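PDB 1S29: La protein from Trypanosoma brucei, which probably binds RNA through its N-terminal La motif, a winged-helix domain that makes up this fragment of the longer protein. Local coordinates for residues Glu19-Asp24 and Lys54-Val59. Residues are numbered along the deposited sequence; the frame is centred on the assembly and turned at random.
Sequences EFYFSD and KRVNSV
Arg55 runs past the hydroxyl of Tyr21 and lays its guanidinium flat on the ring of Phe20, joining the C-terminal end of helix 8-21 to the short helix 54-57. Its CB lies 3.7 Å from Tyr21 CE1, and CG comes within 3.1 Å of Tyr21 OH. CG stands beside the backbone N of its own residue (chi1 -60°), the same N that donates its hydrogen to Tyr21 OH over 3.0 Å, with an N-H...O angle of 159°. The phenol oxygen thus takes up a backbone N-H in the first turn of helix 54-57 while the aliphatic start of the arginine packs against it. Beyond CG the chain stays extended; CD approaches Phe20 CD2 at 4.1 Å, and NE is nearest to CE2 of that ring. The tip makes a cation-pi stack, CZ lying 3.9 Å from the centroid of the Phe20 ring. The two planes are 10° apart. NH1 lies over the centre of the ring, 3.3 Å above its plane, while NH2 comes nearest to Phe20 CZ. The La motif is a winged helix that mediates RNA binding through a conserved aromatic patch, and here two neighbouring aromatic residues of helix 8-21 meet one arginine. Phe20 CD2 rests above one face of the Tyr21 ring, toward the rim. The Tyr21 ring also meets Phe53, just before helix 54-57, while its CE1 has a looser apolar contact with CG2 of the buried Val56, 4.3 Å away; Val56 also packs on Leu14 and Leu51. The carbonyl oxygen of Phe20 accepts from both N and OG of Ser23, which reach it from the same face of its plane, and Ser23 OG in turn caps the N-terminus of helix 24-27 through the backbone N of Asn26.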
loop_
_atom_site.group_PDB
_atom_site.type_symbol
_atom_site.label_atom_id
_atom_site.label_comp_id
_atom_site.label_asym_id
_atom_site.label_seq_id
_atom_site.Cartn_x
_atom_site.Cartn_y
_atom_site.Cartn_z
ATOM N N GLU A 19 3.453 -4.398 -0.419
ATOM C CA GLU A 19 3.539 -5.334 -1.531
ATOM C C GLU A 19 2.948 -6.679 -1.095
ATOM O O GLU A 19 2.382 -7.409 -1.905
ATOM C CB GLU A 19 4.997 -5.502 -1.978
ATOM C CG GLU A 19 5.603 -4.206 -2.470
ATOM C CD GLU A 19 7.058 -4.334 -2.876
ATOM O OE1 GLU A 19 7.763 -5.218 -2.342
ATOM O OE2 GLU A 19 7.504 -3.536 -3.725
ATOM N N PHE A 20 3.076 -6.995 0.190
ATOM C CA PHE A 20 2.543 -8.249 0.728
ATOM C C PHE A 20 1.033 -8.319 0.554
ATOM O O PHE A 20 0.494 -9.311 0.063
ATOM C CB PHE A 20 2.878 -8.362 2.220
ATOM C CG PHE A 20 2.260 -9.557 2.909
ATOM C CD1 PHE A 20 2.851 -10.814 2.827
ATOM C CD2 PHE A 20 1.105 -9.409 3.674
ATOM C CE1 PHE A 20 2.302 -11.909 3.502
ATOM C CE2 PHE A 20 0.547 -10.497 4.354
ATOM C CZ PHE A 20 1.152 -11.752 4.266
ATOM N N TYR A 21 0.342 -7.264 0.961
ATOM C CA TYR A 21 -1.106 -7.253 0.846
ATOM C C TYR A 21 -1.582 -7.332 -0.599
ATOM O O TYR A 21 -2.640 -7.897 -0.876
ATOM C CB TYR A 21 -1.678 -6.003 1.524
ATOM C CG TYR A 21 -1.629 -6.066 3.037
ATOM C CD1 TYR A 21 -0.855 -5.172 3.771
ATOM C CD2 TYR A 21 -2.360 -7.025 3.735
ATOM C CE1 TYR A 21 -0.811 -5.233 5.167
ATOM C CE2 TYR A 21 -2.320 -7.094 5.130
ATOM C CZ TYR A 21 -1.547 -6.195 5.837
ATOM O OH TYR A 21 -1.521 -6.252 7.214
ATOM N N PHE A 22 -0.795 -6.782 -1.517
ATOM C CA PHE A 22 -1.149 -6.793 -2.935
ATOM C C PHE A 22 -0.528 -7.934 -3.740
ATOM O O PHE A 22 -0.684 -7.985 -4.951
ATOM C CB PHE A 22 -0.758 -5.462 -3.580
ATOM C CG PHE A 22 -1.685 -4.324 -3.243
ATOM C CD1 PHE A 22 -2.921 -4.205 -3.873
ATOM C CD2 PHE A 22 -1.322 -3.370 -2.303
ATOM C CE1 PHE A 22 -3.778 -3.150 -3.571
ATOM C CE2 PHE A 22 -2.173 -2.311 -1.993
ATOM C CZ PHE A 22 -3.400 -2.199 -2.626
ATOM N N SER A 23 0.175 -8.847 -3.078
ATOM C CA SER A 23 0.806 -9.952 -3.799
ATOM C C SER A 23 -0.238 -10.853 -4.441
ATOM O O SER A 23 -1.376 -10.915 -3.983
ATOM C CB SER A 23 1.680 -10.786 -2.857
ATOM O OG SER A 23 0.898 -11.650 -2.051
ATOM N N ASP A 24 0.155 -11.548 -5.504
ATOM C CA ASP A 24 -0.755 -12.452 -6.200
ATOM C C ASP A 24 -1.397 -13.457 -5.250
ATOM O O ASP A 24 -2.602 -13.693 -5.299
ATOM C CB ASP A 24 -0.015 -13.231 -7.295
ATOM C CG ASP A 24 0.289 -12.388 -8.515
ATOM O OD1 ASP A 24 -0.032 -11.183 -8.507
ATOM O OD2 ASP A 24 0.852 -12.941 -9.485
ATOM N N LYS A 54 -3.195 -4.053 9.775
ATOM C CA LYS A 54 -2.236 -4.310 10.848
ATOM C C LYS A 54 -0.756 -4.107 10.549
ATOM O O LYS A 54 -0.049 -3.460 11.327
ATOM C CB LYS A 54 -2.412 -5.736 11.380
ATOM C CG LYS A 54 -1.381 -6.106 12.442
ATOM C CD LYS A 54 -1.289 -7.605 12.679
ATOM C CE LYS A 54 -0.179 -7.905 13.678
ATOM N NZ LYS A 54 0.037 -9.355 13.908
ATOM N N ARG A 55 -0.282 -4.673 9.446
ATOM C CA ARG A 55 1.134 -4.564 9.115
ATOM C C ARG A 55 1.566 -3.154 8.737
ATOM O O ARG A 55 2.756 -2.835 8.747
ATOM C CB ARG A 55 1.493 -5.565 8.013
ATOM C CG ARG A 55 1.225 -7.008 8.426
ATOM C CD ARG A 55 1.804 -7.994 7.446
ATOM N NE ARG A 55 1.597 -9.370 7.886
ATOM C CZ ARG A 55 2.277 -10.411 7.420
ATOM N NH1 ARG A 55 3.217 -10.232 6.499
ATOM N NH2 ARG A 55 2.022 -11.630 7.881
ATOM N N VAL A 56 0.601 -2.304 8.404
ATOM C CA VAL A 56 0.917 -0.922 8.064
ATOM C C VAL A 56 0.749 -0.059 9.314
ATOM O O VAL A 56 1.605 0.767 9.635
ATOM C CB VAL A 56 -0.013 -0.395 6.955
ATOM C CG1 VAL A 56 0.180 1.105 6.776
ATOM C CG2 VAL A 56 0.288 -1.117 5.648
ATOM N N ASN A 57 -0.364 -0.278 10.010
ATOM C CA ASN A 57 -0.725 0.440 11.232
ATOM C C ASN A 57 0.326 0.348 12.334
ATOM O O ASN A 57 0.464 1.256 13.148
ATOM C CB ASN A 57 -2.062 -0.100 11.755
ATOM C CG ASN A 57 -2.222 0.080 13.244
ATOM O OD1 ASN A 57 -2.345 1.201 13.735
ATOM N ND2 ASN A 57 -2.219 -1.027 13.978
ATOM N N SER A 58 1.060 -0.756 12.377
ATOM C CA SER A 58 2.075 -0.899 13.405
ATOM C C SER A 58 3.310 -0.053 13.106
ATOM O O SER A 58 4.109 0.224 13.998
ATOM C CB SER A 58 2.472 -2.363 13.545
ATOM O OG SER A 58 2.873 -2.886 12.297
ATOM N N VAL A 59 3.447 0.366 11.850
ATOM C CA VAL A 59 4.595 1.154 11.403
ATOM C C VAL A 59 4.341 2.657 11.270
ATOM O O VAL A 59 5.212 3.469 11.590
ATOM C CB VAL A 59 5.100 0.628 10.032
ATOM C CG1 VAL A 59 6.192 1.542 9.487
ATOM C CG2 VAL A 59 5.609 -0.797 10.180
#